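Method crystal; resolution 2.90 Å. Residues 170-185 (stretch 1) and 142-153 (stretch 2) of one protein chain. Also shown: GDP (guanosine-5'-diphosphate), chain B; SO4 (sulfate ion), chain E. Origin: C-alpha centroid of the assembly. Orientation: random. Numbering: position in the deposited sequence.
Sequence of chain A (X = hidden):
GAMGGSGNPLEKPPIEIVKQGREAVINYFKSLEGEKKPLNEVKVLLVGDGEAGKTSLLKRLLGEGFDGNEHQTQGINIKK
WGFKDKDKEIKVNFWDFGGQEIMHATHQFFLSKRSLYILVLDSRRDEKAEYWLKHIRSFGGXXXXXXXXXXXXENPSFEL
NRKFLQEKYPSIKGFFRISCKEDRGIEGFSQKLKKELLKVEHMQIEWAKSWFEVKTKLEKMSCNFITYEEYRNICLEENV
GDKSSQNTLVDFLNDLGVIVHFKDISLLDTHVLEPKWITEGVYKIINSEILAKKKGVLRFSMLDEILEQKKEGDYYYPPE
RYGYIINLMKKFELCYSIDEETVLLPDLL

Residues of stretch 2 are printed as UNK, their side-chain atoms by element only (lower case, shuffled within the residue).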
# COMPACT_ATOMS: atom_id res chain seq x y z
N PRO A 170 -18.83 4.67 9.04
CA PRO A 170 -19.67 4.50 7.84
C PRO A 170 -18.97 3.82 6.65
O PRO A 170 -19.65 3.29 5.77
CB PRO A 170 -20.05 5.94 7.47
CG PRO A 170 -19.94 6.70 8.74
CD PRO A 170 -18.81 6.08 9.49
N SER A 171 -17.64 3.86 6.63
CA SER A 171 -16.87 3.21 5.57
C SER A 171 -17.03 1.68 5.54
O SER A 171 -16.80 1.06 4.51
CB SER A 171 -15.38 3.57 5.71
OG SER A 171 -14.92 3.37 7.03
N ILE A 172 -17.41 1.09 6.67
CA ILE A 172 -17.65 -0.36 6.75
C ILE A 172 -18.89 -0.73 5.94
O ILE A 172 -19.99 -0.26 6.23
CB ILE A 172 -17.81 -0.84 8.20
CG1 ILE A 172 -16.53 -0.60 9.00
CG2 ILE A 172 -18.16 -2.33 8.24
CD1 ILE A 172 -16.69 -0.76 10.50
N LYS A 173 -18.71 -1.57 4.93
CA LYS A 173 -19.80 -2.00 4.04
C LYS A 173 -20.36 -3.38 4.38
O LYS A 173 -21.45 -3.74 3.93
CB LYS A 173 -19.33 -1.99 2.58
CG LYS A 173 -18.75 -0.66 2.11
CD LYS A 173 -19.74 0.48 2.25
CE LYS A 173 -19.18 1.77 1.67
NZ LYS A 173 -20.07 2.93 1.94
N GLY A 174 -19.62 -4.16 5.16
CA GLY A 174 -20.08 -5.49 5.57
C GLY A 174 -19.12 -6.27 6.45
O GLY A 174 -17.91 -6.05 6.40
N PHE A 175 -19.68 -7.17 7.25
CA PHE A 175 -18.91 -8.08 8.09
C PHE A 175 -19.10 -9.50 7.57
O PHE A 175 -20.19 -9.87 7.15
CB PHE A 175 -19.37 -8.00 9.54
CG PHE A 175 -19.22 -6.63 10.15
CD1 PHE A 175 -20.24 -5.70 10.04
CD2 PHE A 175 -18.07 -6.29 10.85
CE1 PHE A 175 -20.12 -4.44 10.61
CE2 PHE A 175 -17.94 -5.03 11.42
CZ PHE A 175 -18.96 -4.11 11.30
N PHE A 176 -18.03 -10.30 7.60
CA PHE A 176 -18.07 -11.66 7.06
C PHE A 176 -17.27 -12.66 7.89
O PHE A 176 -16.05 -12.57 7.98
CB PHE A 176 -17.55 -11.66 5.62
CG PHE A 176 -18.46 -10.95 4.66
CD1 PHE A 176 -19.52 -11.62 4.06
CD2 PHE A 176 -18.27 -9.61 4.36
CE1 PHE A 176 -20.37 -10.97 3.18
CE2 PHE A 176 -19.11 -8.95 3.48
CZ PHE A 176 -20.16 -9.63 2.89
N ARG A 177 -17.99 -13.61 8.49
CA ARG A 177 -17.37 -14.73 9.19
C ARG A 177 -16.88 -15.74 8.16
O ARG A 177 -17.67 -16.29 7.40
CB ARG A 177 -18.36 -15.38 10.15
CG ARG A 177 -18.70 -14.51 11.35
CD ARG A 177 -19.86 -15.05 12.17
NE ARG A 177 -19.48 -16.19 13.01
CZ ARG A 177 -19.60 -17.48 12.67
NH1 ARG A 177 -20.11 -17.84 11.49
NH2 ARG A 177 -19.22 -18.41 13.53
N ILE A 178 -15.57 -15.97 8.13
CA ILE A 178 -14.97 -16.86 7.14
C ILE A 178 -13.96 -17.82 7.76
O ILE A 178 -13.50 -17.64 8.89
CB ILE A 178 -14.28 -16.08 6.00
CG1 ILE A 178 -13.16 -15.19 6.55
CG2 ILE A 178 -15.30 -15.24 5.24
CD1 ILE A 178 -12.30 -14.55 5.48
N SER A 179 -13.63 -18.86 6.99
CA SER A 179 -12.57 -19.80 7.34
C SER A 179 -11.78 -20.13 6.08
O SER A 179 -12.29 -20.80 5.18
CB SER A 179 -13.15 -21.08 7.94
OG SER A 179 -12.13 -22.02 8.23
N CYS A 180 -10.54 -19.66 6.01
CA CYS A 180 -9.67 -19.93 4.86
C CYS A 180 -9.24 -21.40 4.81
O CYS A 180 -8.93 -21.91 3.73
CB CYS A 180 -8.43 -19.03 4.90
SG CYS A 180 -8.79 -17.27 4.67
N LYS A 181 -9.22 -22.06 5.96
CA LYS A 181 -8.88 -23.48 6.04
C LYS A 181 -9.98 -24.35 5.44
O LYS A 181 -9.73 -25.15 4.54
CB LYS A 181 -8.62 -23.89 7.49
CG LYS A 181 -8.16 -25.33 7.67
CD LYS A 181 -7.79 -25.62 9.11
CE LYS A 181 -7.41 -27.08 9.32
NZ LYS A 181 -7.11 -27.37 10.75
N GLU A 182 -11.20 -24.18 5.94
CA GLU A 182 -12.35 -24.97 5.51
C GLU A 182 -13.07 -24.39 4.28
O GLU A 182 -14.01 -25.00 3.77
CB GLU A 182 -13.35 -25.13 6.66
CG GLU A 182 -12.78 -25.85 7.87
CD GLU A 182 -13.80 -26.06 8.98
OE1 GLU A 182 -14.87 -25.41 8.96
OE2 GLU A 182 -13.54 -26.89 9.87
N ASP A 183 -12.63 -23.22 3.82
CA ASP A 183 -13.21 -22.55 2.65
C ASP A 183 -14.69 -22.20 2.86
O ASP A 183 -15.52 -22.45 1.99
CB ASP A 183 -13.01 -23.39 1.38
CG ASP A 183 -13.23 -22.60 0.10
OD1 ASP A 183 -12.99 -21.37 0.08
OD2 ASP A 183 -13.65 -23.21 -0.91
N ARG A 184 -15.00 -21.63 4.02
CA ARG A 184 -16.36 -21.19 4.34
C ARG A 184 -16.48 -19.67 4.28
O ARG A 184 -15.64 -18.95 4.82
CB ARG A 184 -16.76 -21.67 5.74
CG ARG A 184 -17.21 -23.12 5.80
CD ARG A 184 -18.00 -23.39 7.07
NE ARG A 184 -17.19 -23.23 8.27
CZ ARG A 184 -17.67 -23.19 9.52
NH1 ARG A 184 -18.98 -23.29 9.75
NH2 ARG A 184 -16.84 -23.04 10.54
N GLY A 185 -17.53 -19.19 3.62
CA GLY A 185 -17.84 -17.76 3.56
C GLY A 185 -17.05 -16.95 2.54
O GLY A 185 -17.21 -15.73 2.48
N UNK A 142 -12.33 8.29 2.65
CA UNK A 142 -13.67 7.81 2.29
C UNK A 142 -13.64 6.40 1.67
O UNK A 142 -14.65 5.95 1.11
c UNK A 142 -14.35 8.79 1.32
o UNK A 142 -14.33 11.16 1.21
c UNK A 142 -14.55 10.17 1.93
o UNK A 142 -14.94 10.26 3.12
N UNK A 143 -12.50 5.72 1.77
CA UNK A 143 -12.34 4.39 1.19
C UNK A 143 -13.20 3.37 1.94
O UNK A 143 -13.21 3.37 3.17
c UNK A 143 -10.87 3.96 1.24
o UNK A 143 -10.07 4.78 0.41
N UNK A 144 -13.94 2.51 1.20
CA UNK A 144 -14.77 1.51 1.85
C UNK A 144 -13.97 0.40 2.51
O UNK A 144 -12.85 0.10 2.09
c UNK A 144 -14.80 1.18 -0.51
c UNK A 144 -14.07 2.46 -0.27
c UNK A 144 -15.62 0.96 0.71
N UNK A 145 -14.55 -0.21 3.54
CA UNK A 145 -13.88 -1.26 4.32
C UNK A 145 -14.76 -2.50 4.39
O UNK A 145 -15.96 -2.41 4.63
c UNK A 145 -12.81 -1.84 6.53
c UNK A 145 -13.58 -0.78 5.76
c UNK A 145 -12.81 0.53 5.74
N UNK A 146 -14.15 -3.66 4.16
CA UNK A 146 -14.82 -4.95 4.33
C UNK A 146 -14.12 -5.73 5.44
O UNK A 146 -12.93 -6.05 5.32
c UNK A 146 -14.81 -5.75 3.02
c UNK A 146 -15.96 -5.46 2.05
c UNK A 146 -15.92 -6.44 0.89
c UNK A 146 -15.93 -4.03 1.54
N UNK A 147 -14.85 -6.03 6.51
CA UNK A 147 -14.28 -6.71 7.67
C UNK A 147 -14.44 -8.22 7.52
O UNK A 147 -15.55 -8.72 7.33
c UNK A 147 -14.22 -6.84 10.18
c UNK A 147 -14.95 -6.26 8.98
c UNK A 147 -14.97 -4.74 9.07
N UNK A 148 -13.32 -8.94 7.61
CA UNK A 148 -13.31 -10.40 7.52
C UNK A 148 -12.95 -11.02 8.87
O UNK A 148 -11.83 -10.86 9.35
c UNK A 148 -12.32 -10.85 6.46
N UNK A 149 -13.91 -11.71 9.47
CA UNK A 149 -13.69 -12.42 10.73
C UNK A 149 -13.18 -13.83 10.44
O UNK A 149 -13.97 -14.76 10.30
c UNK A 149 -16.11 -10.25 11.12
c UNK A 149 -16.52 -11.46 13.26
c UNK A 149 -14.99 -12.48 11.56
c UNK A 149 -15.50 -11.17 12.17
N UNK A 150 -11.86 -13.96 10.32
CA UNK A 150 -11.23 -15.22 9.92
C UNK A 150 -11.08 -16.19 11.09
O UNK A 150 -11.14 -15.79 12.25
n UNK A 150 -8.09 -16.41 8.53
c UNK A 150 -9.87 -14.93 9.28
o UNK A 150 -10.13 -16.65 7.62
c UNK A 150 -9.37 -16.08 8.41
N UNK A 151 -10.89 -17.47 10.76
CA UNK A 151 -10.63 -18.54 11.73
C UNK A 151 -11.82 -18.83 12.65
O UNK A 151 -11.67 -18.95 13.87
c UNK A 151 -6.92 -17.67 12.46
c UNK A 151 -5.62 -17.89 11.71
n UNK A 151 -4.53 -17.00 12.20
c UNK A 151 -9.36 -18.26 12.55
c UNK A 151 -8.08 -18.31 11.73
N UNK A 152 -13.01 -18.95 12.06
CA UNK A 152 -14.21 -19.34 12.82
C UNK A 152 -14.22 -20.84 13.13
O UNK A 152 -14.95 -21.28 14.02
c UNK A 152 -15.57 -17.43 11.92
c UNK A 152 -15.68 -19.67 10.76
c UNK A 152 -15.52 -18.94 12.10
c UNK A 152 -17.03 -19.45 10.11
N UNK A 153 -13.44 -21.62 12.39
CA UNK A 153 -13.27 -23.05 12.68
C UNK A 153 -12.54 -23.28 14.00
O UNK A 153 -12.81 -24.27 14.69
c UNK A 153 -11.16 -23.18 11.27
c UNK A 153 -12.54 -23.76 11.53
o UNK A 153 -10.18 -23.95 11.22
o UNK A 153 -11.06 -21.95 11.10
PB GDP B . -0.79 -13.30 7.62
O1B GDP B . -2.33 -13.28 8.08
O2B GDP B . -0.74 -12.41 6.28
O3B GDP B . 0.10 -12.76 8.67
O3A GDP B . -0.37 -14.77 7.12
PA GDP B . -1.31 -16.07 7.25
O1A GDP B . -2.73 -15.78 6.96
O2A GDP B . -0.69 -17.09 6.17
O5' GDP B . -1.02 -16.73 8.69
C5' GDP B . -2.07 -17.27 9.43
C4' GDP B . -1.69 -18.70 9.85
O4' GDP B . -2.89 -19.38 10.28
C3' GDP B . -1.14 -19.55 8.71
O3' GDP B . -0.35 -20.63 9.24
C2' GDP B . -2.38 -20.07 8.04
O2' GDP B . -2.14 -21.36 7.45
C1' GDP B . -3.37 -20.21 9.18
N9 GDP B . -4.75 -19.78 8.80
C8 GDP B . -5.13 -18.76 8.02
N7 GDP B . -6.45 -18.75 7.95
C5 GDP B . -6.91 -19.75 8.69
C6 GDP B . -8.16 -20.16 8.94
O6 GDP B . -9.13 -19.58 8.46
N1 GDP B . -8.37 -21.27 9.76
C2 GDP B . -7.25 -21.92 10.30
N2 GDP B . -7.42 -22.98 11.08
N3 GDP B . -6.02 -21.47 10.01
C4 GDP B . -5.86 -20.39 9.22
S SO4 E . -22.33 -13.89 8.91
O1 SO4 E . -23.57 -13.24 8.41
O2 SO4 E . -22.55 -15.36 9.00
O3 SO4 E . -21.21 -13.62 7.99
O4 SO4 E . -22.01 -13.36 10.25

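Position 142 carries two side-chain carbons, the second bearing two oxygens, and touches nothing on stretch 1: D142. Its CA-to-CB bond points away from stretch 1, and the exposed carboxylate can stay solvated. Position 143 has one carbon and one oxygen; its backbone O lies 3.3 Å from S171 CB. This is S143, whose CA-to-CB bond also points away; its buried OG is satisfied by a residue just outside the stretch.

At 144 three carbons close a ring onto the backbone N, and CB packs 3.8 Å from K173 CE. This is P144, which, having no N-H to give, fits just before the strand. At 145 one carbon carries two others. Backbone N donates to S171 O (2.8 Å), O accepts from K173 N (2.9 Å), and CB lies 4.4 Å from I172 CG1: V145, a β-branched type suited to strands.

Position 146 shows four carbons forked at the second, one reaching K173: L146, a buried apolar side chain with CD1 4.1 Å from K173 CB. At 147 a carbon again carries two carbons; CB meets F175 CD2 at 3.6 Å. Branching at CB suits V147 to an extended strand, and its CG2 meets I172 CG2 at 4.1 Å. At 148 a lone carbon, CB, lies 3.8 Å from I178 CD1: A148, compact and buried. Position 149 has four carbons forked at the second, one at the edge of the F175 ring: L149, buried and apolar, its CD1 4.3 Å from F175 CB.

Position 150 has two carbons, the second carrying one oxygen and one nitrogen; the oxygen faces C180. N150 offers acceptor and donor: OD1 takes a weak hydrogen bond from C180 N (3.4 Å), and ND2 approaches GDP N7 to 2.9 Å. At 151 four carbons in a row end in nitrogen: K151. Its CA-to-CB bond points away from stretch 1, and its long aliphatic part brings CG 3.3 Å from GDP C6.

Position 152 has four carbons forked at the first, one arm two carbons long, lying over a face of the R177 and R184 guanidiniums. I152 gives these flat faces an apolar surface, leaving their edges for polar partners; CD1 is 3.7 Å from R177 NH1. Position 153 has two carbons and two terminal oxygens, one near S179 OG: D153. Its paired acceptors match guanine: OD1 receives GDP N1 (3.1 Å), OD2 GDP N2 (2.9 Å). S179 OG gives OD1 a weak bond (3.1 Å).

The contact is thus a parallel strand pair leading into a nucleotide site. Backbone bonds continue from V147 N to G174 O (3.1 Å) through I178 N to L149 O (3.0 Å), while V145, V147 and L149 share a sheet face with I172, F175 and R177. Beyond the strands, C180 N donates to GDP O6 (2.8 Å), so both stretches hold the same base.

Stretch 2, residues 142-153: DSPVLVALNKID
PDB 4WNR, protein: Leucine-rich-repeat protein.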